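Local coordinates for protein CDP-4-keto-6-deoxy-D-glucose-3-dehydrase (Yersinia pseudotuberculosis, PDB 3BB8) that probably acts, with a pyridoxal-phosphate-type cofactor, as a 3-dehydrase on CDP-4-keto-6-deoxy-D-glucose in the making of lipopolysaccharide sugars, at residues 139-144 against 348-353; 146-151 against 171-176; 199-204 against 337-342; 343-348 against 408-413. The protein carries 1 engineered substitution. All coordinates share one frame; numbering follows the deposited sequence.

Contact 1: 139-144 against 348-353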
loop_
_atom_site.group_PDB
_atom_site.type_symbol
_atom_site.label_atom_id
_atom_site.label_comp_id
_atom_site.label_asym_id
_atom_site.label_seq_id
_atom_site.Cartn_x
_atom_site.Cartn_y
_atom_site.Cartn_z
ATOM N N VAL A 139 29.698 -2.355 -5.924
ATOM C CA VAL A 139 29.559 -0.904 -5.996
ATOM C C VAL A 139 30.933 -0.257 -5.820
ATOM O O VAL A 139 31.948 -0.947 -5.673
ATOM C CB VAL A 139 28.633 -0.368 -4.887
ATOM C CG1 VAL A 139 27.228 -0.927 -5.060
ATOM C CG2 VAL A 139 29.195 -0.740 -3.527
ATOM N N ASP A 140 30.959 1.072 -5.837
ATOM C CA ASP A 140 32.203 1.816 -5.677
ATOM C C ASP A 140 32.138 2.749 -4.474
ATOM O O ASP A 140 31.098 3.347 -4.194
ATOM C CB ASP A 140 32.515 2.613 -6.945
ATOM C CG ASP A 140 33.587 3.662 -6.724
ATOM O OD1 ASP A 140 33.246 4.781 -6.287
ATOM O OD2 ASP A 140 34.773 3.367 -6.986
ATOM N N ILE A 141 33.254 2.870 -3.763
ATOM C CA ILE A 141 33.448 3.965 -2.820
ATOM C C ILE A 141 34.350 5.044 -3.407
ATOM O O ILE A 141 35.288 4.749 -4.148
ATOM C CB ILE A 141 34.055 3.467 -1.495
ATOM C CG1 ILE A 141 33.235 2.302 -0.936
ATOM C CG2 ILE A 141 34.132 4.601 -0.485
ATOM C CD1 ILE A 141 33.986 1.450 0.063
ATOM N N PRO A 142 34.061 6.297 -3.070
ATOM C CA PRO A 142 33.084 6.607 -2.022
ATOM C C PRO A 142 31.838 7.280 -2.591
ATOM O O PRO A 142 31.205 8.084 -1.907
ATOM C CB PRO A 142 33.841 7.582 -1.120
ATOM C CG PRO A 142 34.818 8.242 -2.027
ATOM C CD PRO A 142 35.229 7.194 -3.022
ATOM N N THR A 143 31.495 6.950 -3.832
ATOM C CA THR A 143 30.207 7.331 -4.398
ATOM C C THR A 143 29.092 6.419 -3.895
ATOM O O THR A 143 27.934 6.827 -3.810
ATOM C CB THR A 143 30.233 7.292 -5.937
ATOM O OG1 THR A 143 30.225 5.930 -6.384
ATOM C CG2 THR A 143 31.477 7.988 -6.467
ATOM N N TYR A 144 29.450 5.183 -3.562
ATOM C CA TYR A 144 28.488 4.221 -3.039
ATOM C C TYR A 144 27.408 3.798 -4.035
ATOM O O TYR A 144 26.312 3.407 -3.651
ATOM C CB TYR A 144 27.865 4.751 -1.746
ATOM C CG TYR A 144 28.908 5.115 -0.717
ATOM C CD1 TYR A 144 29.328 6.437 -0.559
ATOM C CD2 TYR A 144 29.532 4.131 0.051
ATOM C CE1 TYR A 144 30.340 6.772 0.331
ATOM C CE2 TYR A 144 30.549 4.455 0.939
ATOM C CZ TYR A 144 30.950 5.782 1.073
ATOM O OH TYR A 144 31.972 6.114 1.942
ATOM N N PRO A 348 27.302 10.010 3.611
ATOM C CA PRO A 348 27.981 8.720 3.801
ATOM C C PRO A 348 29.484 8.809 4.113
ATOM O O PRO A 348 30.246 9.480 3.411
ATOM C CB PRO A 348 27.712 8.000 2.486
ATOM C CG PRO A 348 27.799 9.131 1.491
ATOM C CD PRO A 348 27.012 10.240 2.181
ATOM N N ILE A 349 29.896 8.094 5.154
ATOM C CA ILE A 349 31.287 8.080 5.595
ATOM C C ILE A 349 31.788 6.662 5.843
ATOM O O ILE A 349 31.129 5.874 6.523
ATOM C CB ILE A 349 31.445 8.866 6.915
ATOM C CG1 ILE A 349 31.039 10.325 6.698
ATOM C CG2 ILE A 349 32.885 8.765 7.420
ATOM C CD1 ILE A 349 30.870 11.096 7.981
ATOM N N THR A 350 32.953 6.342 5.289
ATOM C CA THR A 350 33.570 5.038 5.499
ATOM C C THR A 350 34.779 5.142 6.423
ATOM O O THR A 350 35.776 5.781 6.088
ATOM C CB THR A 350 34.006 4.398 4.169
ATOM O OG1 THR A 350 32.852 4.130 3.362
ATOM C CG2 THR A 350 34.755 3.100 4.422
ATOM N N LEU A 351 34.682 4.510 7.589
ATOM C CA LEU A 351 35.766 4.533 8.564
ATOM C C LEU A 351 36.880 3.567 8.173
ATOM O O LEU A 351 36.631 2.389 7.916
ATOM C CB LEU A 351 35.239 4.191 9.959
ATOM C CG LEU A 351 36.289 3.827 11.010
ATOM C CD1 LEU A 351 36.993 5.075 11.522
ATOM C CD2 LEU A 351 35.656 3.056 12.158
ATOM N N LYS A 352 38.107 4.073 8.131
ATOM C CA LYS A 352 39.250 3.278 7.694
ATOM C C LYS A 352 39.519 2.126 8.656
ATOM O O LYS A 352 39.470 2.297 9.875
ATOM C CB LYS A 352 40.495 4.157 7.564
ATOM C CG LYS A 352 40.521 5.014 6.310
ATOM C CD LYS A 352 41.791 5.848 6.238
ATOM C CE LYS A 352 41.728 6.852 5.098
ATOM N NZ LYS A 352 41.489 6.189 3.786
ATOM N N GLU A 353 39.803 0.952 8.101
ATOM C CA GLU A 353 40.034 -0.241 8.907
ATOM C C GLU A 353 41.236 -0.060 9.827
ATOM O O GLU A 353 41.212 -0.479 10.985
ATOM C CB GLU A 353 40.237 -1.462 8.009
ATOM C CG GLU A 353 38.980 -1.921 7.289
ATOM C CD GLU A 353 38.767 -1.203 5.971
ATOM O OE1 GLU A 353 39.299 -0.083 5.810
ATOM O OE2 GLU A 353 38.068 -1.755 5.097
#

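Contact 2: 146-151 against 171-176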
loop_
_atom_site.group_PDB
_atom_site.type_symbol
_atom_site.label_atom_id
_atom_site.label_comp_id
_atom_site.label_asym_id
_atom_site.label_seq_id
_atom_site.Cartn_x
_atom_site.Cartn_y
_atom_site.Cartn_z
ATOM N N VAL A 146 26.744 1.688 -8.026
ATOM C CA VAL A 146 27.254 0.573 -8.814
ATOM C C VAL A 146 28.586 0.922 -9.469
ATOM O O VAL A 146 28.763 2.027 -9.986
ATOM C CB VAL A 146 26.252 0.147 -9.904
ATOM C CG1 VAL A 146 25.966 1.309 -10.843
ATOM C CG2 VAL A 146 26.785 -1.051 -10.674
ATOM N N ASN A 147 29.519 -0.023 -9.443
ATOM C CA ASN A 147 30.645 -0.013 -10.370
ATOM C C ASN A 147 30.215 -0.311 -11.803
ATOM O O ASN A 147 30.341 -1.441 -12.276
ATOM C CB ASN A 147 31.715 -1.012 -9.923
ATOM C CG ASN A 147 33.017 -0.849 -10.682
ATOM O OD1 ASN A 147 34.027 -1.466 -10.343
ATOM N ND2 ASN A 147 33.001 -0.012 -11.713
ATOM N N ALA A 148 29.708 0.709 -12.487
ATOM C CA ALA A 148 29.189 0.542 -13.839
ATOM C C ALA A 148 29.955 -0.388 -14.774
ATOM O O ALA A 148 29.345 -1.125 -15.553
ATOM C CB ALA A 148 29.036 1.902 -14.490
ATOM N N SER A 149 31.282 -0.361 -14.708
ATOM C CA SER A 149 32.080 -1.202 -15.596
ATOM C C SER A 149 31.856 -2.697 -15.391
ATOM O O SER A 149 32.334 -3.510 -16.179
ATOM C CB SER A 149 33.578 -0.868 -15.456
ATOM O OG SER A 149 34.068 -1.128 -14.152
ATOM N N LEU A 150 31.114 -3.060 -14.349
ATOM C CA LEU A 150 30.851 -4.468 -14.058
ATOM C C LEU A 150 29.505 -4.966 -14.596
ATOM O O LEU A 150 29.252 -6.172 -14.634
ATOM C CB LEU A 150 30.907 -4.698 -12.550
ATOM C CG LEU A 150 32.206 -4.271 -11.873
ATOM C CD1 LEU A 150 32.059 -4.376 -10.368
ATOM C CD2 LEU A 150 33.342 -5.140 -12.375
ATOM N N ILE A 151 28.647 -4.034 -14.997
ATOM C CA ILE A 151 27.328 -4.368 -15.525
ATOM C C ILE A 151 27.445 -5.340 -16.697
ATOM O O ILE A 151 26.919 -6.450 -16.658
ATOM C CB ILE A 151 26.606 -3.101 -16.022
ATOM C CG1 ILE A 151 26.496 -2.071 -14.891
ATOM C CG2 ILE A 151 25.239 -3.466 -16.562
ATOM C CD1 ILE A 151 25.773 -2.562 -13.667
ATOM N N LEU A 171 24.291 9.979 -7.772
ATOM C CA LEU A 171 23.860 9.308 -8.993
ATOM C C LEU A 171 24.862 8.240 -9.418
ATOM O O LEU A 171 26.072 8.465 -9.396
ATOM C CB LEU A 171 23.664 10.322 -10.121
ATOM C CG LEU A 171 22.667 11.452 -9.852
ATOM C CD1 LEU A 171 23.364 12.642 -9.209
ATOM C CD2 LEU A 171 21.964 11.866 -11.135
ATOM N N PHE A 172 24.349 7.076 -9.804
ATOM C CA PHE A 172 25.165 6.059 -10.459
ATOM C C PHE A 172 25.518 6.471 -11.884
ATOM O O PHE A 172 24.980 7.445 -12.411
ATOM C CB PHE A 172 24.440 4.712 -10.465
ATOM C CG PHE A 172 23.171 4.710 -11.270
ATOM C CD1 PHE A 172 23.212 4.647 -12.652
ATOM C CD2 PHE A 172 21.937 4.772 -10.644
ATOM C CE1 PHE A 172 22.046 4.645 -13.396
ATOM C CE2 PHE A 172 20.769 4.770 -11.382
ATOM C CZ PHE A 172 20.823 4.707 -12.759
ATOM N N ASP A 173 26.425 5.723 -12.504
ATOM C CA ASP A 173 27.002 6.119 -13.782
ATOM C C ASP A 173 26.006 5.926 -14.921
ATOM O O ASP A 173 26.078 4.945 -15.662
ATOM C CB ASP A 173 28.280 5.327 -14.062
ATOM C CG ASP A 173 28.983 5.782 -15.326
ATOM O OD1 ASP A 173 28.346 6.479 -16.145
ATOM O OD2 ASP A 173 30.172 5.443 -15.502
ATOM N N LEU A 174 25.077 6.867 -15.054
ATOM C CA LEU A 174 24.003 6.751 -16.036
ATOM C C LEU A 174 24.520 6.510 -17.451
ATOM O O LEU A 174 23.952 5.713 -18.211
ATOM C CB LEU A 174 23.125 8.005 -16.001
ATOM C CG LEU A 174 21.978 7.954 -14.984
ATOM C CD1 LEU A 174 21.393 9.339 -14.787
ATOM C CD2 LEU A 174 20.913 6.981 -15.470
ATOM N N ALA A 175 25.604 7.197 -17.798
ATOM C CA ALA A 175 26.203 7.061 -19.114
ATOM C C ALA A 175 26.488 5.599 -19.430
ATOM O O ALA A 175 26.069 5.089 -20.470
ATOM C CB ALA A 175 27.486 7.872 -19.185
ATOM N N GLU A 176 27.197 4.921 -18.530
ATOM C CA GLU A 176 27.526 3.517 -18.749
ATOM C C GLU A 176 26.298 2.615 -18.647
ATOM O O GLU A 176 26.127 1.705 -19.463
ATOM C CB GLU A 176 28.596 3.054 -17.754
ATOM C CG GLU A 176 28.993 1.579 -17.877
ATOM C CD GLU A 176 29.482 1.191 -19.274
ATOM O OE1 GLU A 176 29.620 2.085 -20.143
ATOM O OE2 GLU A 176 29.733 -0.016 -19.500
#

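Contact 3: 199-204 against 337-342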
loop_
_atom_site.group_PDB
_atom_site.type_symbol
_atom_site.label_atom_id
_atom_site.label_comp_id
_atom_site.label_asym_id
_atom_site.label_seq_id
_atom_site.Cartn_x
_atom_site.Cartn_y
_atom_site.Cartn_z
ATOM N N THR A 199 20.464 15.513 -10.261
ATOM C CA THR A 199 20.628 15.655 -11.697
ATOM C C THR A 199 21.919 14.974 -12.130
ATOM O O THR A 199 22.854 14.833 -11.345
ATOM C CB THR A 199 20.685 17.145 -12.113
ATOM O OG1 THR A 199 21.891 17.738 -11.615
ATOM C CG2 THR A 199 19.500 17.899 -11.543
ATOM N N TYR A 200 21.950 14.535 -13.380
ATOM C CA TYR A 200 23.118 13.886 -13.951
ATOM C C TYR A 200 23.248 14.422 -15.365
ATOM O O TYR A 200 22.362 14.219 -16.196
ATOM C CB TYR A 200 22.940 12.367 -13.983
ATOM C CG TYR A 200 24.097 11.620 -14.614
ATOM C CD1 TYR A 200 24.268 11.595 -15.998
ATOM C CD2 TYR A 200 25.022 10.932 -13.825
ATOM C CE1 TYR A 200 25.332 10.898 -16.582
ATOM C CE2 TYR A 200 26.090 10.236 -14.396
ATOM C CZ TYR A 200 26.240 10.219 -15.774
ATOM O OH TYR A 200 27.277 9.505 -16.344
ATOM N N ASP A 201 24.347 15.119 -15.633
ATOM C CA ASP A 201 24.574 15.688 -16.952
ATOM C C ASP A 201 23.498 16.749 -17.173
ATOM O O ASP A 201 23.061 16.983 -18.296
ATOM C CB ASP A 201 24.486 14.584 -18.015
ATOM C CG ASP A 201 25.039 15.013 -19.359
ATOM O OD1 ASP A 201 26.171 15.542 -19.390
ATOM O OD2 ASP A 201 24.351 14.815 -20.384
ATOM N N GLY A 202 23.068 17.370 -16.077
ATOM C CA GLY A 202 22.045 18.403 -16.140
ATOM C C GLY A 202 20.605 17.918 -16.190
ATOM O O GLY A 202 19.682 18.695 -15.943
ATOM N N LYS A 203 20.406 16.637 -16.493
ATOM C CA LYS A 203 19.066 16.053 -16.599
ATOM C C LYS A 203 18.566 15.414 -15.291
ATOM O O LYS A 203 19.244 14.576 -14.693
ATOM C CB LYS A 203 19.061 15.018 -17.734
ATOM C CG LYS A 203 17.709 14.383 -18.043
ATOM C CD LYS A 203 17.843 13.330 -19.145
ATOM C CE LYS A 203 16.501 12.705 -19.508
ATOM N NZ LYS A 203 15.487 13.727 -19.910
ATOM N N MET A 204 17.370 15.818 -14.868
ATOM C CA MET A 204 16.730 15.326 -13.642
ATOM C C MET A 204 16.756 13.797 -13.504
ATOM O O MET A 204 16.436 13.072 -14.446
ATOM C CB MET A 204 15.282 15.810 -13.599
ATOM C CG MET A 204 14.572 15.527 -12.296
ATOM S SD MET A 204 15.264 16.483 -10.943
ATOM C CE MET A 204 14.463 18.070 -11.180
ATOM N N THR A 337 29.181 11.586 -7.909
ATOM C CA THR A 337 29.563 10.873 -9.120
ATOM C C THR A 337 29.910 11.886 -10.209
ATOM O O THR A 337 29.289 12.947 -10.307
ATOM C CB THR A 337 28.418 9.945 -9.593
ATOM O OG1 THR A 337 28.267 8.873 -8.656
ATOM C CG2 THR A 337 28.718 9.356 -10.965
ATOM N N GLU A 338 30.905 11.554 -11.025
ATOM C CA GLU A 338 31.347 12.451 -12.086
ATOM C C GLU A 338 30.212 12.942 -12.968
ATOM O O GLU A 338 29.379 12.162 -13.440
ATOM C CB GLU A 338 32.397 11.780 -12.968
ATOM C CG GLU A 338 33.220 12.783 -13.772
ATOM C CD GLU A 338 33.889 12.164 -14.980
ATOM O OE1 GLU A 338 34.566 11.122 -14.826
ATOM O OE2 GLU A 338 33.738 12.726 -16.086
ATOM N N ASN A 339 30.197 14.250 -13.183
ATOM C CA ASN A 339 29.199 14.903 -14.011
ATOM C C ASN A 339 27.792 14.749 -13.455
ATOM O O ASN A 339 26.858 14.409 -14.181
ATOM C CB ASN A 339 29.268 14.360 -15.443
ATOM C CG ASN A 339 28.396 15.148 -16.407
ATOM O OD1 ASN A 339 28.302 16.374 -16.317
ATOM N ND2 ASN A 339 27.766 14.448 -17.343
ATOM N N SER A 340 27.638 15.008 -12.161
ATOM C CA SER A 340 26.329 14.905 -11.531
ATOM C C SER A 340 26.202 15.949 -10.438
ATOM O O SER A 340 27.198 16.385 -9.870
ATOM C CB SER A 340 26.131 13.510 -10.931
ATOM O OG SER A 340 26.800 13.382 -9.691
ATOM N N ASP A 341 24.973 16.354 -10.151
ATOM C CA ASP A 341 24.719 17.338 -9.108
ATOM C C ASP A 341 23.772 16.659 -8.113
ATOM O O ASP A 341 22.572 16.924 -8.081
ATOM C CB ASP A 341 24.083 18.595 -9.719
ATOM C CG ASP A 341 24.020 19.763 -8.745
ATOM O OD1 ASP A 341 24.557 19.647 -7.619
ATOM O OD2 ASP A 341 23.434 20.807 -9.111
ATOM N N PRO A 342 24.333 15.772 -7.296
ATOM C CA PRO A 342 23.531 14.946 -6.389
ATOM C C PRO A 342 22.777 15.792 -5.368
ATOM O O PRO A 342 23.388 16.594 -4.661
ATOM C CB PRO A 342 24.582 14.086 -5.685
ATOM C CG PRO A 342 25.818 14.912 -5.716
ATOM C CD PRO A 342 25.775 15.667 -7.015
#

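Contact 4: 343-348 against 408-413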
loop_
_atom_site.group_PDB
_atom_site.type_symbol
_atom_site.label_atom_id
_atom_site.label_comp_id
_atom_site.label_asym_id
_atom_site.label_seq_id
_atom_site.Cartn_x
_atom_site.Cartn_y
_atom_site.Cartn_z
ATOM N N SER A 343 21.463 15.611 -5.297
ATOM C CA SER A 343 20.681 16.110 -4.173
ATOM C C SER A 343 20.803 15.189 -2.964
ATOM O O SER A 343 19.966 14.311 -2.752
ATOM C CB SER A 343 19.211 16.264 -4.569
ATOM O OG SER A 343 18.441 16.762 -3.489
ATOM N N TRP A 344 21.851 15.394 -2.173
ATOM C CA TRP A 344 22.159 14.502 -1.062
ATOM C C TRP A 344 21.013 14.203 -0.111
ATOM O O TRP A 344 20.292 15.100 0.333
ATOM C CB TRP A 344 23.372 15.020 -0.272
ATOM C CG TRP A 344 24.611 15.090 -1.112
ATOM C CD1 TRP A 344 25.112 16.192 -1.744
ATOM C CD2 TRP A 344 25.442 13.991 -1.505
ATOM N NE1 TRP A 344 26.202 15.846 -2.512
ATOM C CE2 TRP A 344 26.424 14.501 -2.384
ATOM C CE3 TRP A 344 25.449 12.625 -1.202
ATOM C CZ2 TRP A 344 27.407 13.688 -2.968
ATOM C CZ3 TRP A 344 26.428 11.813 -1.785
ATOM C CH2 TRP A 344 27.393 12.351 -2.659
ATOM N N PHE A 345 20.862 12.910 0.173
ATOM C CA PHE A 345 19.839 12.392 1.075
ATOM C C PHE A 345 20.456 12.338 2.462
ATOM O O PHE A 345 19.813 12.656 3.468
ATOM C CB PHE A 345 19.418 10.986 0.620
ATOM C CG PHE A 345 18.477 10.286 1.567
ATOM C CD1 PHE A 345 18.965 9.477 2.586
ATOM C CD2 PHE A 345 17.100 10.429 1.433
ATOM C CE1 PHE A 345 18.097 8.819 3.457
ATOM C CE2 PHE A 345 16.224 9.776 2.301
ATOM C CZ PHE A 345 16.725 8.969 3.313
ATOM N N GLY A 346 21.718 11.924 2.491
ATOM C CA GLY A 346 22.464 11.825 3.732
ATOM C C GLY A 346 23.939 11.982 3.424
ATOM O O GLY A 346 24.317 12.108 2.258
ATOM N N PHE A 347 24.771 11.961 4.460
ATOM C CA PHE A 347 26.223 12.117 4.310
ATOM C C PHE A 347 26.930 10.795 4.637
ATOM O O PHE A 347 27.141 10.478 5.804
ATOM C CB PHE A 347 26.705 13.210 5.264
ATOM C CG PHE A 347 28.089 13.715 4.972
ATOM C CD1 PHE A 347 28.304 14.646 3.959
ATOM C CD2 PHE A 347 29.174 13.277 5.727
ATOM C CE1 PHE A 347 29.580 15.144 3.702
ATOM C CE2 PHE A 347 30.457 13.763 5.483
ATOM C CZ PHE A 347 30.663 14.700 4.470
ATOM N N PRO A 348 27.302 10.010 3.611
ATOM C CA PRO A 348 27.981 8.720 3.801
ATOM C C PRO A 348 29.484 8.809 4.113
ATOM O O PRO A 348 30.246 9.480 3.411
ATOM C CB PRO A 348 27.712 8.000 2.486
ATOM C CG PRO A 348 27.799 9.131 1.491
ATOM C CD PRO A 348 27.012 10.240 2.181
ATOM N N THR A 408 30.938 1.297 6.628
ATOM C CA THR A 408 30.237 2.520 6.245
ATOM C C THR A 408 29.040 2.887 7.107
ATOM O O THR A 408 28.442 2.047 7.766
ATOM C CB THR A 408 29.786 2.432 4.771
ATOM O OG1 THR A 408 30.915 2.095 3.960
ATOM C CG2 THR A 408 29.204 3.756 4.289
ATOM N N PHE A 409 28.708 4.170 7.102
ATOM C CA PHE A 409 27.569 4.681 7.841
ATOM C C PHE A 409 27.337 6.103 7.331
ATOM O O PHE A 409 28.197 6.659 6.652
ATOM C CB PHE A 409 27.862 4.664 9.347
ATOM C CG PHE A 409 28.835 5.722 9.801
ATOM C CD1 PHE A 409 28.377 6.952 10.277
ATOM C CD2 PHE A 409 30.203 5.491 9.754
ATOM C CE1 PHE A 409 29.276 7.936 10.699
ATOM C CE2 PHE A 409 31.109 6.468 10.172
ATOM C CZ PHE A 409 30.641 7.692 10.645
ATOM N N TRP A 410 26.182 6.688 7.630
ATOM C CA TRP A 410 25.921 8.045 7.176
ATOM C C TRP A 410 25.289 8.893 8.255
ATOM O O TRP A 410 24.683 8.371 9.188
ATOM C CB TRP A 410 25.042 8.061 5.912
ATOM C CG TRP A 410 23.721 7.331 6.011
ATOM C CD1 TRP A 410 23.513 5.990 5.871
ATOM C CD2 TRP A 410 22.428 7.916 6.219
ATOM N NE1 TRP A 410 22.169 5.702 5.971
ATOM C CE2 TRP A 410 21.482 6.865 6.186
ATOM C CE3 TRP A 410 21.975 9.226 6.430
ATOM C CZ2 TRP A 410 20.113 7.081 6.355
ATOM C CZ3 TRP A 410 20.610 9.443 6.598
ATOM C CH2 TRP A 410 19.695 8.374 6.559
ATOM N N ILE A 411 25.430 10.208 8.127
ATOM C CA ILE A 411 24.806 11.139 9.059
ATOM C C ILE A 411 24.056 12.241 8.317
ATOM O O ILE A 411 23.896 12.184 7.097
ATOM C CB ILE A 411 25.844 11.782 9.997
ATOM C CG1 ILE A 411 26.876 12.571 9.190
ATOM C CG2 ILE A 411 26.525 10.717 10.845
ATOM C CD1 ILE A 411 28.176 12.808 9.926
ATOM N N GLY A 412 23.598 13.243 9.060
ATOM C CA GLY A 412 22.476 14.059 8.633
ATOM C C GLY A 412 22.916 15.362 7.997
ATOM O O GLY A 412 23.701 16.114 8.576
ATOM N N ILE A 413 22.407 15.631 6.799
ATOM C CA ILE A 413 22.605 16.928 6.153
ATOM C C ILE A 413 21.289 17.486 5.612
ATOM O O ILE A 413 21.284 18.356 4.736
ATOM C CB ILE A 413 23.610 16.744 4.977
ATOM C CG1 ILE A 413 23.312 15.462 4.202
ATOM C CG2 ILE A 413 25.039 16.780 5.506
ATOM C CD1 ILE A 413 22.047 15.520 3.365
#

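Contact 1: 139-144 against 348-353
Tyr144 closes a tight loop and projects at the strand that carries Pro348 and Thr350. The loop leaves its strand after Asp140, passes a cis peptide bond before Pro142, and ends at Tyr144 with backbone angles of the left-handed helical region (66°/27°). No main-chain hydrogen bond joins the two segments. On the other side, 348-351 runs as an extended strand, so Pro348 and Thr350 both point toward the loop while Ile349 points away. The meeting therefore rests on side chains, chiefly one tyrosine. Its CG stands anti to the carbonyl carbon (chi1 -55°), which starts the ring off toward the strand. The hydroxyl at the far end of the ring meets that of Thr350, with Tyr144 OH 2.6 Å from Thr350 OG1, and either could be the donor. Thr350 OG1 lies at the ring's edge in its plane, 3.4 Å from Tyr144 CE2. In the aspartate aminotransferase fold of this enzyme, the contact brings the hairpin loop between strands 133-140 and 145-146 of the large mixed sheet against the small three-stranded antiparallel sheet formed by 331-332, 347-351 and 408-411. Thr350 OG1 has a second partner in that small sheet, the hydroxyl of Thr408, so three hydroxyls are strung together inside the protein. Along its other flank the tyrosine is met by proline, the two side chains crossing obliquely: Pro348 CB comes within 3.6 Å of Tyr144 CE1, and Pro348 CG within 3.7 Å of Tyr144 CD1. Ile141 adds a looser touch, its CG2 4.1 Å from Thr350 OG1.

Contact 2: 146-151 against 171-176
Asp173 OD1 takes the backbone N-H of Glu176 at 3.1 Å, in a nearly straight bond (N-H...O 172°) that comes from well above the carboxylate plane; both residues also press on the methyl group of Ala148. This is an N-cap: Asp173 sits immediately before helix 174-184, and its side chain serves an amide of the first turn. That helix is the connection of a beta-alpha-beta crossover, joining parallel neighbours 159-165 and 187-191 of the large sheet. The loop 146-151, which follows the short strand 145-146 paired with 133-140, lies against its beginning. No hydrogen bond crosses between the two segments; they meet by van der Waals contacts, mostly between carbons. Ala148 CB rests against both residues, 3.5 Å from Asp173 CB and 3.4 Å from Glu176 CG. The glutamate chain leaves with CG anti to the backbone N (chi1 179°), which brings CG to the alanine. It then bends at chi2, and its carboxylate pairs with Arg179, a turn further on, in a salt bridge. Ala148 also serves its own loop, its O accepting from Ile151 N. Further back along both segments, Phe172 keeps its ring turned away from the loop and stacks it on His166, leaving its methylene to face the valine: Val146 CG1 approaches Phe172 CB to 3.7 Å.

Contact 3: 199-204 against 337-342
The Tyr200 ring has the carbonyl O of Asn339 over one face, 3.9 Å above the plane and shifted toward the rim, while Thr337 CG2 lies at its edge, 4.4 Å from Tyr200 CE2. Glu338 O and Ser340 CB approach obliquely. Leu171 and Asp173 also touch this side chain, and the phenol OH is hydrogen-bonded to Ala175 N. A second pair of flat groups meets at the exposed end: the carboxylate of Asp201 and the amide of Asn339, their planes 73° apart. Asn339 ND2 donates to Asp201 OD1 over 2.8 Å, with the acceptor in the amide plane but the donor arriving on the anti side of the carboxylate, 31° out of its plane. Both backbones are in the left-handed region here, and Asn339 O also accepts from Asp201 N at 3.0 Å. Behind this corner the segments pair as antiparallel strands. Thr199 and Asp341 form a hydrogen-bonded pair, Asp341 N to Thr199 O at 2.9 Å and a weak return bond; Tyr200 and Ser340 form the non-hydrogen-bonded one. Strand 199-200 is thus the middle of a small three-stranded sheet, folding back through a type I' turn at Asp201-Gly202 onto 203-204. Thr199 and Asp341 side chains lie side by side, with a tight 3.0 Å from Thr199 OG1 to Asp341 CB, and Asp341 OD2 turns to Lys314 in a salt bridge. Asp201, by contrast, meets a neutral amide here, so its bond probably helps hold the Asn339 amide and the turn together without cancelling the charge, and solvent probably shares in stabilising it.

Contact 4: 343-348 against 408-413
Phe409 O faces Pro348 CA in a CA-H...O contact of 3.5 Å and also accepts the backbone N-H of Ile349. This is the antiparallel pairing of strands 347-351 and 408-411 in the small three-stranded sheet of the aspartate aminotransferase fold. Trp410 pairs with Pro348 in the non-hydrogen-bonded position. Its CG sits between the backbone N and the carbonyl carbon (chi1 55°), and the six-membered ring reaches back over the residues before the strand. There it meets Phe345 obliquely, Trp410 CH2 being 3.5 Å from Phe345 CE1 with the ring planes at 59°. Gly346, next in the chain after Phe345, passes the same indole, its CA 3.8 Å from Trp410 CE3; having no side chain, it lets the ring lie this close to the backbone. The pair lies near the active site: Phe345 touches Asp194, a cofactor-binding residue, and its side chain is about 5 Å at nearest from the bound pyridoxal phosphate, while Tyr280 of the second subunit packs on Trp410. Ile411 comes next and carries both backbone hydrogen bonds between 343-348 and 408-413, accepting from Phe347 N at 2.8 Å and donating to Phe347 O at 2.9 Å. Its side chain is on the other face of the sheet, beside Phe347. The strand ends with Ile411; past Gly412, Ile413 points back toward the first segment. Its CG2 meets Phe347 CB at 3.9 Å, the two side chains crossing at about a right angle. Beyond it, Ile413 CD1 lies 3.5 Å from Trp344 O, a carbonyl that accepts, like that of Phe345, from Arg313 NH1.

Contacts 1 and 4 are buried and share Pro348 and strand 347-351: contact 4 binds that strand to its sheet neighbour through main-chain bonds and aromatic rings, whereas contact 1 reaches the strand from the large sheet by side chains alone. Contacts 2 and 3 are partly buried and differ in chemistry: mostly carbon contacts without a crossing hydrogen bond in one, strand pairing with a polar, exposed corner in the other. They touch each other through Leu171 and Tyr200. Val139 and Asn147 join contacts 1 and 2, and Thr143 with Thr337 joins 1 and 3. Only contact 4 meets the second subunit, and it comes closest to the cofactor.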